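Local coordinates for protein isomerase prhC (Penicillium brasilianum, PDB 5X9J) that acts as a homodimeric isomerase of the Trt14 family in the biosynthesis of the fungal meroterpenoid paraherquonin, at residues Ala48-Arg53 and Glu75-Phe80; Glu81-Ile86 and Lys167-Trp172; Gly87-Phe92 and Ser116-Gly121; Gly122-Glu127 and Val151-Leu156. All coordinates share one frame; numbering follows the deposited sequence.

Interaction 1: Ala48-Arg53 and Glu75-Phe80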
loop_
_atom_site.group_PDB
_atom_site.type_symbol
_atom_site.label_atom_id
_atom_site.label_comp_id
_atom_site.label_asym_id
_atom_site.label_seq_id
_atom_site.Cartn_x
_atom_site.Cartn_y
_atom_site.Cartn_z
ATOM N N ALA B 48 -23.963 9.295 -2.271
ATOM C CA ALA B 48 -23.144 9.169 -3.471
ATOM C C ALA B 48 -22.089 8.073 -3.314
ATOM O O ALA B 48 -21.776 7.367 -4.283
ATOM C CB ALA B 48 -22.488 10.509 -3.802
ATOM N N VAL B 49 -21.521 7.922 -2.111
ATOM C CA VAL B 49 -20.567 6.837 -1.859
ATOM C C VAL B 49 -21.197 5.500 -2.217
ATOM O O VAL B 49 -20.679 4.745 -3.044
ATOM C CB VAL B 49 -20.097 6.846 -0.392
ATOM C CG1 VAL B 49 -19.380 5.538 -0.054
ATOM C CG2 VAL B 49 -19.184 8.022 -0.119
ATOM N N LEU B 50 -22.351 5.212 -1.617
ATOM C CA LEU B 50 -22.997 3.926 -1.830
ATOM C C LEU B 50 -23.499 3.769 -3.257
ATOM O O LEU B 50 -23.483 2.655 -3.799
ATOM C CB LEU B 50 -24.131 3.764 -0.825
ATOM C CG LEU B 50 -23.516 3.687 0.572
ATOM C CD1 LEU B 50 -24.545 3.926 1.649
ATOM C CD2 LEU B 50 -22.847 2.337 0.766
ATOM N N ALA B 51 -23.924 4.863 -3.891
ATOM C CA ALA B 51 -24.401 4.778 -5.262
ATOM C C ALA B 51 -23.287 4.437 -6.245
ATOM O O ALA B 51 -23.572 3.980 -7.356
ATOM C CB ALA B 51 -25.066 6.093 -5.666
ATOM N N LEU B 52 -22.028 4.664 -5.877
ATOM C CA LEU B 52 -20.923 4.290 -6.750
ATOM C C LEU B 52 -20.569 2.804 -6.657
ATOM O O LEU B 52 -19.839 2.294 -7.514
ATOM C CB LEU B 52 -19.701 5.152 -6.420
ATOM C CG LEU B 52 -18.536 5.098 -7.410
ATOM C CD1 LEU B 52 -18.978 5.613 -8.778
ATOM C CD2 LEU B 52 -17.343 5.883 -6.873
ATOM N N ARG B 53 -21.073 2.096 -5.656
ATOM C CA ARG B 53 -20.704 0.710 -5.415
ATOM C C ARG B 53 -21.804 -0.237 -5.869
ATOM O O ARG B 53 -22.991 0.075 -5.774
ATOM C CB ARG B 53 -20.431 0.483 -3.932
ATOM C CG ARG B 53 -19.373 1.394 -3.402
ATOM C CD ARG B 53 -19.215 1.231 -1.921
ATOM N NE ARG B 53 -18.272 2.221 -1.424
ATOM C CZ ARG B 53 -17.442 2.014 -0.411
ATOM N NH1 ARG B 53 -17.426 0.822 0.204
ATOM N NH2 ARG B 53 -16.620 2.994 -0.036
ATOM N N GLU B 75 -21.701 -1.889 6.434
ATOM C CA GLU B 75 -20.632 -1.691 7.407
ATOM C C GLU B 75 -19.780 -0.476 7.054
ATOM O O GLU B 75 -19.366 0.278 7.940
ATOM C CB GLU B 75 -19.780 -2.951 7.502
ATOM C CG GLU B 75 -20.565 -4.151 8.020
ATOM C CD GLU B 75 -19.810 -5.451 7.860
ATOM O OE1 GLU B 75 -19.658 -6.166 8.874
ATOM O OE2 GLU B 75 -19.363 -5.754 6.723
ATOM N N THR B 76 -19.527 -0.265 5.761
ATOM C CA THR B 76 -18.812 0.929 5.320
ATOM C C THR B 76 -19.533 2.205 5.751
ATOM O O THR B 76 -18.898 3.161 6.217
ATOM C CB THR B 76 -18.640 0.900 3.798
ATOM O OG1 THR B 76 -17.695 -0.119 3.456
ATOM C CG2 THR B 76 -18.138 2.246 3.288
ATOM N N ARG B 77 -20.858 2.244 5.602
ATOM C CA ARG B 77 -21.602 3.424 6.027
ATOM C C ARG B 77 -21.438 3.660 7.521
ATOM O O ARG B 77 -21.182 4.789 7.956
ATOM C CB ARG B 77 -23.079 3.287 5.664
ATOM C CG ARG B 77 -23.938 4.468 6.146
ATOM C CD ARG B 77 -25.302 4.480 5.467
ATOM N NE ARG B 77 -25.805 3.122 5.289
ATOM C CZ ARG B 77 -26.739 2.777 4.409
ATOM N NH1 ARG B 77 -27.279 3.700 3.619
ATOM N NH2 ARG B 77 -27.125 1.506 4.311
ATOM N N GLU B 78 -21.581 2.601 8.325
ATOM C CA GLU B 78 -21.400 2.749 9.766
ATOM C C GLU B 78 -19.992 3.221 10.095
ATOM O O GLU B 78 -19.806 4.088 10.956
ATOM C CB GLU B 78 -21.706 1.433 10.481
ATOM C CG GLU B 78 -23.178 1.024 10.465
ATOM C CD GLU B 78 -23.433 -0.297 11.192
ATOM O OE1 GLU B 78 -23.726 -1.316 10.524
ATOM O OE2 GLU B 78 -23.334 -0.315 12.441
ATOM N N TYR B 79 -18.983 2.672 9.411
ATOM C CA TYR B 79 -17.614 3.101 9.677
ATOM C C TYR B 79 -17.422 4.573 9.339
ATOM O O TYR B 79 -16.784 5.314 10.099
ATOM C CB TYR B 79 -16.619 2.238 8.903
ATOM C CG TYR B 79 -15.198 2.736 9.036
ATOM C CD1 TYR B 79 -14.468 2.503 10.192
ATOM C CD2 TYR B 79 -14.597 3.470 8.018
ATOM C CE1 TYR B 79 -13.170 2.964 10.327
ATOM C CE2 TYR B 79 -13.298 3.936 8.142
ATOM C CZ TYR B 79 -12.589 3.680 9.300
ATOM O OH TYR B 79 -11.298 4.144 9.433
ATOM N N PHE B 80 -17.969 5.019 8.203
ATOM C CA PHE B 80 -17.831 6.422 7.829
ATOM C C PHE B 80 -18.536 7.346 8.820
ATOM O O PHE B 80 -18.066 8.462 9.073
ATOM C CB PHE B 80 -18.356 6.649 6.411
ATOM C CG PHE B 80 -17.416 6.169 5.328
ATOM C CD1 PHE B 80 -17.642 6.492 4.000
ATOM C CD2 PHE B 80 -16.308 5.395 5.637
ATOM C CE1 PHE B 80 -16.776 6.048 2.993
ATOM C CE2 PHE B 80 -15.436 4.948 4.636
ATOM C CZ PHE B 80 -15.675 5.276 3.315
HETATM O O HOH W 1 -18.146 -1.790 0.511
#
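Leu50 CD1 rests on one face of the Arg77 guanidinium, 3.4 Å from Arg77 NH1 and displaced toward the rim of the group. Arg77 runs out with CG anti to its backbone nitrogen (chi1 177°) and then bends at chi3 (37°), which turns the guanidinium flat over the leucine methyl; Arg77 NH2 is held by Gln74. Deeper in, Val49 CG1 meets Phe80 CE1 at 4.0 Å. The pairing joins the short helix 46-51 to helix 73-86, and Met46 extends it by touching both Arg77 and Phe80. Farther along the segment, Arg53 stretches its chain, extended from CG to NE, toward Thr76. Its NH1 lies 3.5 Å from Thr76 CG2, and that methyl in turn sits over the centre of the Phe80 ring. The guanidinium of Arg53 and the Phe80 ring stand nearly perpendicular, at 88°. Thr76 OG1 bonds to the carbonyl of Asn72, while a water in the Arg53 guanidinium plane has its O 2.7 Å from Arg53 NH1, a weak bond.

Interaction 2: Glu81-Ile86 and Lys167-Trp172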
loop_
_atom_site.group_PDB
_atom_site.type_symbol
_atom_site.label_atom_id
_atom_site.label_comp_id
_atom_site.label_asym_id
_atom_site.label_seq_id
_atom_site.Cartn_x
_atom_site.Cartn_y
_atom_site.Cartn_z
ATOM N N GLU B 81 -19.655 6.905 9.396
ATOM C CA GLU B 81 -20.313 7.704 10.421
ATOM C C GLU B 81 -19.410 7.899 11.633
ATOM O O GLU B 81 -19.314 9.010 12.170
ATOM C CB GLU B 81 -21.634 7.055 10.832
ATOM C CG GLU B 81 -22.711 7.114 9.754
ATOM C CD GLU B 81 -22.978 8.532 9.263
ATOM O OE1 GLU B 81 -22.740 8.807 8.061
ATOM O OE2 GLU B 81 -23.421 9.375 10.082
ATOM N N GLU B 82 -18.725 6.836 12.074
ATOM C CA GLU B 82 -17.791 6.978 13.190
ATOM C C GLU B 82 -16.693 7.972 12.854
ATOM O O GLU B 82 -16.296 8.785 13.703
ATOM C CB GLU B 82 -17.184 5.627 13.557
ATOM C CG GLU B 82 -18.200 4.611 14.033
ATOM C CD GLU B 82 -18.831 4.977 15.379
ATOM O OE1 GLU B 82 -18.305 5.875 16.086
ATOM O OE2 GLU B 82 -19.855 4.353 15.735
ATOM N N TRP B 83 -16.195 7.926 11.619
ATOM C CA TRP B 83 -15.224 8.919 11.186
ATOM C C TRP B 83 -15.785 10.333 11.299
ATOM O O TRP B 83 -15.091 11.244 11.763
ATOM C CB TRP B 83 -14.784 8.658 9.751
ATOM C CG TRP B 83 -13.738 9.623 9.391
ATOM C CD1 TRP B 83 -13.896 10.809 8.723
ATOM C CD2 TRP B 83 -12.356 9.541 9.754
ATOM N NE1 TRP B 83 -12.679 11.454 8.617
ATOM C CE2 TRP B 83 -11.719 10.696 9.243
ATOM C CE3 TRP B 83 -11.588 8.588 10.436
ATOM C CZ2 TRP B 83 -10.349 10.922 9.397
ATOM C CZ3 TRP B 83 -10.232 8.815 10.594
ATOM C CH2 TRP B 83 -9.627 9.971 10.080
ATOM N N LYS B 84 -17.028 10.538 10.858
ATOM C CA LYS B 84 -17.598 11.885 10.870
ATOM C C LYS B 84 -17.811 12.407 12.294
ATOM O O LYS B 84 -17.758 13.623 12.512
ATOM C CB LYS B 84 -18.915 11.913 10.091
ATOM C CG LYS B 84 -18.763 11.697 8.591
ATOM C CD LYS B 84 -20.050 12.041 7.858
ATOM C CE LYS B 84 -19.849 12.028 6.344
ATOM N NZ LYS B 84 -20.441 13.237 5.685
ATOM N N HIS B 85 -18.048 11.521 13.265
ATOM C CA HIS B 85 -18.168 11.965 14.654
ATOM C C HIS B 85 -16.862 12.544 15.184
ATOM O O HIS B 85 -16.879 13.391 16.082
ATOM C CB HIS B 85 -18.599 10.816 15.572
ATOM C CG HIS B 85 -20.034 10.410 15.423
ATOM N ND1 HIS B 85 -20.491 9.154 15.769
ATOM C CD2 HIS B 85 -21.117 11.095 14.983
ATOM C CE1 HIS B 85 -21.790 9.079 15.539
ATOM N NE2 HIS B 85 -22.196 10.245 15.064
ATOM N N ILE B 86 -15.717 12.084 14.682
ATOM C CA ILE B 86 -14.442 12.516 15.242
ATOM C C ILE B 86 -13.651 13.410 14.307
ATOM O O ILE B 86 -12.638 13.977 14.740
ATOM C CB ILE B 86 -13.589 11.312 15.703
ATOM C CG1 ILE B 86 -13.185 10.406 14.534
ATOM C CG2 ILE B 86 -14.361 10.508 16.746
ATOM C CD1 ILE B 86 -11.926 10.831 13.809
ATOM N N LYS B 167 -13.383 4.770 20.871
ATOM C CA LYS B 167 -14.064 3.478 20.920
ATOM C C LYS B 167 -14.869 3.199 19.657
ATOM O O LYS B 167 -14.952 2.044 19.227
ATOM C CB LYS B 167 -14.957 3.397 22.161
ATOM C CG LYS B 167 -14.162 3.308 23.456
ATOM C CD LYS B 167 -15.047 2.969 24.652
ATOM C CE LYS B 167 -14.207 2.781 25.909
ATOM N NZ LYS B 167 -15.049 2.596 27.134
ATOM N N GLY B 168 -15.442 4.231 19.035
ATOM C CA GLY B 168 -16.210 4.016 17.817
ATOM C C GLY B 168 -15.358 3.507 16.667
ATOM O O GLY B 168 -15.696 2.512 16.022
ATOM N N LEU B 169 -14.249 4.191 16.384
ATOM C CA LEU B 169 -13.360 3.726 15.323
ATOM C C LEU B 169 -12.692 2.407 15.698
ATOM O O LEU B 169 -12.488 1.541 14.839
ATOM C CB LEU B 169 -12.303 4.786 15.012
ATOM C CG LEU B 169 -12.784 6.007 14.232
ATOM C CD1 LEU B 169 -11.650 7.007 14.080
ATOM C CD2 LEU B 169 -13.334 5.587 12.869
ATOM N N ASP B 170 -12.355 2.238 16.981
ATOM C CA ASP B 170 -11.678 1.026 17.431
ATOM C C ASP B 170 -12.523 -0.217 17.188
ATOM O O ASP B 170 -11.991 -1.278 16.846
ATOM C CB ASP B 170 -11.331 1.139 18.911
ATOM C CG ASP B 170 -9.921 0.698 19.205
ATOM O OD1 ASP B 170 -9.016 1.092 18.435
ATOM O OD2 ASP B 170 -9.714 -0.046 20.190
ATOM N N SER B 171 -13.842 -0.108 17.361
ATOM C CA SER B 171 -14.704 -1.265 17.157
ATOM C C SER B 171 -14.678 -1.747 15.711
ATOM O O SER B 171 -14.989 -2.913 15.453
ATOM C CB SER B 171 -16.139 -0.941 17.601
ATOM O OG SER B 171 -16.736 0.020 16.748
ATOM N N TRP B 172 -14.290 -0.888 14.766
ATOM C CA TRP B 172 -14.079 -1.289 13.378
ATOM C C TRP B 172 -12.619 -1.591 13.057
ATOM O O TRP B 172 -12.340 -2.505 12.278
ATOM C CB TRP B 172 -14.594 -0.199 12.428
ATOM C CG TRP B 172 -16.083 -0.041 12.494
ATOM C CD1 TRP B 172 -16.780 0.945 13.134
ATOM C CD2 TRP B 172 -17.058 -0.922 11.928
ATOM N NE1 TRP B 172 -18.133 0.738 12.990
ATOM C CE2 TRP B 172 -18.331 -0.404 12.257
ATOM C CE3 TRP B 172 -16.981 -2.100 11.173
ATOM C CZ2 TRP B 172 -19.516 -1.020 11.854
ATOM C CZ3 TRP B 172 -18.161 -2.712 10.772
ATOM C CH2 TRP B 172 -19.413 -2.170 11.116
HETATM O O HOH W 2 -20.322 1.767 14.530
#
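The Trp172 indole presents its edge to Glu82, whose CG lies near the ring plane 4.0 Å from Trp172 NE1; carboxylate and ring planes are 42° apart. A water links the two polar ends, donating to Glu82 OE2 and accepting from Trp172 NE1, each at 2.9 Å. On the Trp83 indole, Ile86 CD1 of the same helix lies over one face toward the rim, and Leu169 CD1 approaches obliquely, 4.0 Å from Trp83 CE3. Trp83 NE1 is bound to Ser90. These groups line a near-antiparallel helix pair, the end of helix 73-86 against helix 167-173, whose segment axes make an angle of 152° and come within 9.0 Å. The wider fold, helices round a curled mixed sheet, is consistent with an NTF2-like cone. The closest backbone approach falls at Gly168: the Glu82 chain, bent at chi2 (-67°), folds its carboxylate over the glycine, with OE1 3.3 Å from Gly168 CA, where a beta carbon would clash. Shortening Glu82 to an alanine would probably leave the bridging water without its carboxylate acceptor and Gly168 uncovered. Leu169 forks between two sets of neighbours. Its CD1 meets Ile86 CG1 tip to tip at 3.8 Å, whereas CD2 lies 3.9 Å from Glu82 CB.

Interaction 3: Gly87-Phe92 and Ser116-Gly121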
loop_
_atom_site.group_PDB
_atom_site.type_symbol
_atom_site.label_atom_id
_atom_site.label_comp_id
_atom_site.label_asym_id
_atom_site.label_seq_id
_atom_site.Cartn_x
_atom_site.Cartn_y
_atom_site.Cartn_z
ATOM N N GLY B 87 -14.065 13.557 13.050
ATOM C CA GLY B 87 -13.296 14.334 12.103
ATOM C C GLY B 87 -14.190 15.223 11.262
ATOM O O GLY B 87 -15.384 14.979 11.115
ATOM N N TRP B 88 -13.582 16.266 10.712
ATOM C CA TRP B 88 -14.273 17.203 9.840
ATOM C C TRP B 88 -13.253 17.735 8.843
ATOM O O TRP B 88 -12.042 17.550 9.002
ATOM C CB TRP B 88 -14.956 18.344 10.644
ATOM C CG TRP B 88 -14.004 19.115 11.541
ATOM C CD1 TRP B 88 -13.391 20.298 11.257
ATOM C CD2 TRP B 88 -13.562 18.740 12.856
ATOM N NE1 TRP B 88 -12.592 20.687 12.308
ATOM C CE2 TRP B 88 -12.673 19.746 13.302
ATOM C CE3 TRP B 88 -13.816 17.646 13.692
ATOM C CZ2 TRP B 88 -12.041 19.695 14.550
ATOM C CZ3 TRP B 88 -13.188 17.597 14.942
ATOM C CH2 TRP B 88 -12.308 18.610 15.353
ATOM N N ASN B 89 -13.755 18.392 7.797
ATOM C CA ASN B 89 -12.912 18.900 6.718
ATOM C C ASN B 89 -12.081 17.762 6.110
ATOM O O ASN B 89 -10.877 17.887 5.869
ATOM C CB ASN B 89 -12.027 20.046 7.219
ATOM C CG ASN B 89 -11.501 20.922 6.089
ATOM O OD1 ASN B 89 -12.112 21.019 5.018
ATOM N ND2 ASN B 89 -10.355 21.560 6.321
ATOM N N SER B 90 -12.750 16.638 5.876
ATOM C CA SER B 90 -12.120 15.445 5.325
ATOM C C SER B 90 -11.904 15.598 3.827
ATOM O O SER B 90 -12.849 15.893 3.083
ATOM C CB SER B 90 -12.989 14.218 5.583
ATOM O OG SER B 90 -12.997 13.872 6.950
ATOM N N LYS B 91 -10.666 15.357 3.386
ATOM C CA LYS B 91 -10.277 15.444 1.984
ATOM C C LYS B 91 -9.554 14.163 1.585
ATOM O O LYS B 91 -8.810 13.594 2.389
ATOM C CB LYS B 91 -9.359 16.650 1.737
ATOM C CG LYS B 91 -9.978 18.017 2.052
ATOM C CD LYS B 91 -8.910 19.122 2.053
ATOM C CE LYS B 91 -9.498 20.497 2.422
ATOM N NZ LYS B 91 -10.458 21.008 1.398
ATOM N N PHE B 92 -9.754 13.731 0.337
ATOM C CA PHE B 92 -9.146 12.511 -0.194
ATOM C C PHE B 92 -8.898 12.755 -1.676
ATOM O O PHE B 92 -9.833 13.097 -2.407
ATOM C CB PHE B 92 -10.072 11.308 0.030
ATOM C CG PHE B 92 -9.411 9.953 -0.157
ATOM C CD1 PHE B 92 -9.468 9.294 -1.381
ATOM C CD2 PHE B 92 -8.782 9.319 0.899
ATOM C CE1 PHE B 92 -8.880 8.043 -1.555
ATOM C CE2 PHE B 92 -8.192 8.069 0.736
ATOM C CZ PHE B 92 -8.238 7.432 -0.492
ATOM N N SER B 116 -6.592 13.907 4.403
ATOM C CA SER B 116 -6.362 14.792 5.534
ATOM C C SER B 116 -7.696 15.117 6.176
ATOM O O SER B 116 -8.756 15.013 5.546
ATOM C CB SER B 116 -5.657 16.085 5.120
ATOM O OG SER B 116 -6.426 16.793 4.158
ATOM N N ALA B 117 -7.629 15.502 7.446
ATOM C CA ALA B 117 -8.810 15.887 8.202
ATOM C C ALA B 117 -8.364 16.587 9.472
ATOM O O ALA B 117 -7.271 16.331 9.990
ATOM C CB ALA B 117 -9.689 14.681 8.553
ATOM N N ASP B 118 -9.214 17.493 9.947
ATOM C CA ASP B 118 -9.158 17.921 11.334
ATOM C C ASP B 118 -9.936 16.926 12.174
ATOM O O ASP B 118 -10.967 16.408 11.743
ATOM C CB ASP B 118 -9.731 19.333 11.481
ATOM C CG ASP B 118 -8.834 20.369 10.858
ATOM O OD1 ASP B 118 -7.647 20.441 11.257
ATOM O OD2 ASP B 118 -9.294 21.080 9.949
ATOM N N THR B 119 -9.413 16.603 13.353
ATOM C CA THR B 119 -10.074 15.632 14.208
ATOM C C THR B 119 -10.010 16.103 15.652
ATOM O O THR B 119 -9.237 16.994 16.006
ATOM C CB THR B 119 -9.436 14.230 14.134
ATOM O OG1 THR B 119 -8.225 14.233 14.898
ATOM C CG2 THR B 119 -9.137 13.803 12.681
ATOM N N ILE B 120 -10.789 15.425 16.490
ATOM C CA ILE B 120 -10.741 15.621 17.936
ATOM C C ILE B 120 -9.309 15.544 18.450
ATOM O O ILE B 120 -8.909 16.308 19.342
ATOM C CB ILE B 120 -11.644 14.585 18.629
ATOM C CG1 ILE B 120 -13.091 14.748 18.157
ATOM C CG2 ILE B 120 -11.526 14.696 20.152
ATOM C CD1 ILE B 120 -14.049 13.763 18.797
ATOM N N GLY B 121 -8.517 14.630 17.899
ATOM C CA GLY B 121 -7.136 14.455 18.291
ATOM C C GLY B 121 -6.141 15.341 17.581
ATOM O O GLY B 121 -4.936 15.158 17.765
HETATM O O HOH W 3 -8.271 18.493 5.700
#
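Ser116 pairs with Lys91 as an antiparallel hydrogen-bonded pair, with Lys91 N to Ser116 O at 2.9 Å and Ser116 N to Lys91 O at 3.0 Å. Its hydroxyl lies beside Lys91 CB and shares a water with the carbonyl of Asn89, the water donating to Asn89 O. Ala117 alone stands opposite Asn89 and Ser90, a beta bulge whose extra residue lies in 87-92, where the chain turns a corner at Asn89; the methyl of Ala117 comes 3.8 Å from Ser90 OG, which Trp83 also reaches. Asp118 restores the pairing: Trp88 N donates to Asp118 O at 2.8 Å, a fairly straight bond (162°), while the return bond from Asp118 N to Trp88 O is more bent (135°). Asp118 also supplies a CH-pi contact, its CB 3.6 Å from the centroid of the five-membered ring of Trp88 and over the face. With chi1 of 56°, Trp88 CG sits between its own backbone N and carbonyl carbon, which lays the indole along the partner strand; CH2 reaches Thr119 C at 3.4 Å. Thr119 faces Gly87 in a non-hydrogen-bonded pair, CA to CA 4.1 Å. Ile120 follows, its CG1 near the far end of the indole. Strand 108-119 thus has strands 87-88 and 90-94 along one edge and strand 124-134 along the other, while Thr119 and Ile120 reach helix 150-162 through Leu156 and Leu160.

Interaction 4: Gly122-Glu127 and Val151-Leu156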
loop_
_atom_site.group_PDB
_atom_site.type_symbol
_atom_site.label_atom_id
_atom_site.label_comp_id
_atom_site.label_asym_id
_atom_site.label_seq_id
_atom_site.Cartn_x
_atom_site.Cartn_y
_atom_site.Cartn_z
ATOM N N GLY B 122 -6.589 16.298 16.776
ATOM C CA GLY B 122 -5.678 17.157 16.064
ATOM C C GLY B 122 -5.633 16.826 14.587
ATOM O O GLY B 122 -6.354 15.948 14.104
ATOM N N PRO B 123 -4.789 17.535 13.841
ATOM C CA PRO B 123 -4.710 17.314 12.390
ATOM C C PRO B 123 -4.299 15.884 12.056
ATOM O O PRO B 123 -3.513 15.255 12.770
ATOM C CB PRO B 123 -3.653 18.323 11.936
ATOM C CG PRO B 123 -3.642 19.374 13.034
ATOM C CD PRO B 123 -3.885 18.606 14.290
ATOM N N TYR B 124 -4.858 15.369 10.967
ATOM C CA TYR B 124 -4.591 14.013 10.513
ATOM C C TYR B 124 -4.187 14.069 9.054
ATOM O O TYR B 124 -4.843 14.740 8.251
ATOM C CB TYR B 124 -5.820 13.118 10.688
ATOM C CG TYR B 124 -5.660 11.692 10.203
ATOM C CD1 TYR B 124 -4.668 10.868 10.716
ATOM C CD2 TYR B 124 -6.537 11.155 9.260
ATOM C CE1 TYR B 124 -4.540 9.548 10.297
ATOM C CE2 TYR B 124 -6.411 9.839 8.823
ATOM C CZ TYR B 124 -5.408 9.043 9.350
ATOM O OH TYR B 124 -5.294 7.736 8.947
ATOM N N GLU B 125 -3.104 13.378 8.714
ATOM C CA GLU B 125 -2.692 13.242 7.326
ATOM C C GLU B 125 -2.242 11.811 7.104
ATOM O O GLU B 125 -1.528 11.246 7.939
ATOM C CB GLU B 125 -1.577 14.229 6.977
ATOM C CG GLU B 125 -2.034 15.689 7.112
ATOM C CD GLU B 125 -0.906 16.692 6.964
ATOM O OE1 GLU B 125 0.273 16.309 7.128
ATOM O OE2 GLU B 125 -1.207 17.871 6.686
ATOM N N ASN B 126 -2.683 11.215 6.002
ATOM C CA ASN B 126 -2.246 9.874 5.662
ATOM C C ASN B 126 -2.068 9.803 4.154
ATOM O O ASN B 126 -2.482 10.700 3.412
ATOM C CB ASN B 126 -3.224 8.811 6.187
ATOM C CG ASN B 126 -2.508 7.520 6.586
ATOM O OD1 ASN B 126 -1.506 7.175 5.986
ATOM N ND2 ASN B 126 -3.022 6.813 7.597
ATOM N N GLU B 127 -1.391 8.743 3.717
ATOM C CA GLU B 127 -1.154 8.464 2.312
ATOM C C GLU B 127 -1.484 7.001 2.071
ATOM O O GLU B 127 -1.300 6.152 2.950
ATOM C CB GLU B 127 0.288 8.790 1.909
ATOM C CG GLU B 127 0.584 10.304 1.955
ATOM C CD GLU B 127 2.062 10.639 1.825
ATOM O OE1 GLU B 127 2.807 9.860 1.187
ATOM O OE2 GLU B 127 2.481 11.688 2.362
ATOM N N VAL B 151 1.126 3.638 10.928
ATOM C CA VAL B 151 1.623 4.401 12.070
ATOM C C VAL B 151 0.888 5.740 12.175
ATOM O O VAL B 151 0.538 6.179 13.275
ATOM C CB VAL B 151 3.152 4.584 11.974
ATOM C CG1 VAL B 151 3.630 5.689 12.923
ATOM C CG2 VAL B 151 3.869 3.252 12.299
ATOM N N ARG B 152 0.646 6.401 11.039
ATOM C CA ARG B 152 -0.216 7.583 11.034
ATOM C C ARG B 152 -1.569 7.260 11.646
ATOM O O ARG B 152 -2.074 8.000 12.496
ATOM C CB ARG B 152 -0.394 8.112 9.611
ATOM C CG ARG B 152 0.838 8.765 9.026
ATOM C CD ARG B 152 1.091 10.139 9.658
ATOM N NE ARG B 152 2.321 10.760 9.165
ATOM C CZ ARG B 152 2.424 11.428 8.024
ATOM N NH1 ARG B 152 1.369 11.559 7.235
ATOM N NH2 ARG B 152 3.586 11.966 7.663
ATOM N N LYS B 153 -2.161 6.134 11.249
ATOM C CA LYS B 153 -3.467 5.789 11.791
ATOM C C LYS B 153 -3.387 5.431 13.268
ATOM O O LYS B 153 -4.257 5.831 14.054
ATOM C CB LYS B 153 -4.092 4.637 11.015
ATOM C CG LYS B 153 -5.490 4.351 11.522
ATOM C CD LYS B 153 -6.175 3.267 10.739
ATOM C CE LYS B 153 -7.673 3.310 11.010
ATOM N NZ LYS B 153 -8.306 1.990 10.704
ATOM N N GLN B 154 -2.372 4.657 13.669
ATOM C CA GLN B 154 -2.277 4.280 15.075
ATOM C C GLN B 154 -2.036 5.502 15.957
ATOM O O GLN B 154 -2.553 5.574 17.075
ATOM C CB GLN B 154 -1.170 3.244 15.298
ATOM C CG GLN B 154 -1.163 2.702 16.727
ATOM C CD GLN B 154 -2.529 2.101 17.149
ATOM O OE1 GLN B 154 -3.121 1.291 16.426
ATOM N NE2 GLN B 154 -3.031 2.515 18.318
ATOM N N ASP B 155 -1.244 6.461 15.475
ATOM C CA ASP B 155 -1.017 7.692 16.228
ATOM C C ASP B 155 -2.316 8.469 16.403
ATOM O O ASP B 155 -2.584 9.008 17.482
ATOM C CB ASP B 155 0.025 8.574 15.530
ATOM C CG ASP B 155 1.458 8.052 15.683
ATOM O OD1 ASP B 155 1.703 7.178 16.551
ATOM O OD2 ASP B 155 2.348 8.532 14.932
ATOM N N LEU B 156 -3.140 8.533 15.352
ATOM C CA LEU B 156 -4.451 9.164 15.482
ATOM C C LEU B 156 -5.293 8.450 16.531
ATOM O O LEU B 156 -5.878 9.091 17.410
ATOM C CB LEU B 156 -5.180 9.183 14.138
ATOM C CG LEU B 156 -6.644 9.654 14.232
ATOM C CD1 LEU B 156 -6.738 11.106 14.732
ATOM C CD2 LEU B 156 -7.355 9.509 12.906
HETATM O O HOH W 4 1.258 12.820 4.581
#
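Strand 124-127 and helix 151-156 run nearly antiparallel, their segment axes at 157° and 8.4 Å apart at closest approach. The Tyr124 ring carries the packing: Leu156 CD2 sits over its centre in a CH-pi contact, 3.7 Å from the centroid, and Arg152 O lies at the ring edge, 3.6 Å from Tyr124 CE1. With CG anti to the backbone N (chi1 178°), the tyrosine swings its ring between strand and helix and brings OH to the amide of Asn126. Asn126 ND2 donates to that oxygen at 2.8 Å, almost perfectly straight (178°) and in the amide plane. A phenylalanine in place of Tyr124 would probably keep the leucine contact but leave the Asn126 N-H without this acceptor. Asn126 OD1 takes N-H groups from Glu127 and Asp149, so both ends of the amide are fixed. Arg152 slides past Asn126 in the opposite direction, its CB 3.6 Å from Asn126 ND2, and bends at chi2 to bring NH1 above the carbonyl plane of Glu125, where it donates to Glu125 O at 3.0 Å. Pro64 of the second subunit packs on Arg152 and Glu127, so the contact borders the dimer interface. The water between Arg152 NH1 and Glu127 OE2 joins opposite charges that do not touch, and the nearby carboxylates of Glu125 and Glu127 would be expected to favour the positive guanidinium electrostatically.

How the interactions relate
From the N terminus, interaction 1 closes first, bringing helix 46-51 against helix 73-86 before the others open. Interaction 2 starts farther along that same helix and closes a long loop at helix 167-173; Trp172 and Leu169 also pack on Glu75, Glu78 and Tyr79, so the first two contacts touch. Nested within this loop, interactions 3 and 4 follow each other without crossing: 87-92 pairs with 116-121, then 122-127 meets 151-156. They share neighbouring strands of one sheet, joined by the Ala117-Tyr124 backbone bond. Trp83 of interaction 2 reaches both. Interactions 1 and 2 thus join helix to helix, interaction 3 pairs strands, and interaction 4 lays helix 150-162 on strand 124-134.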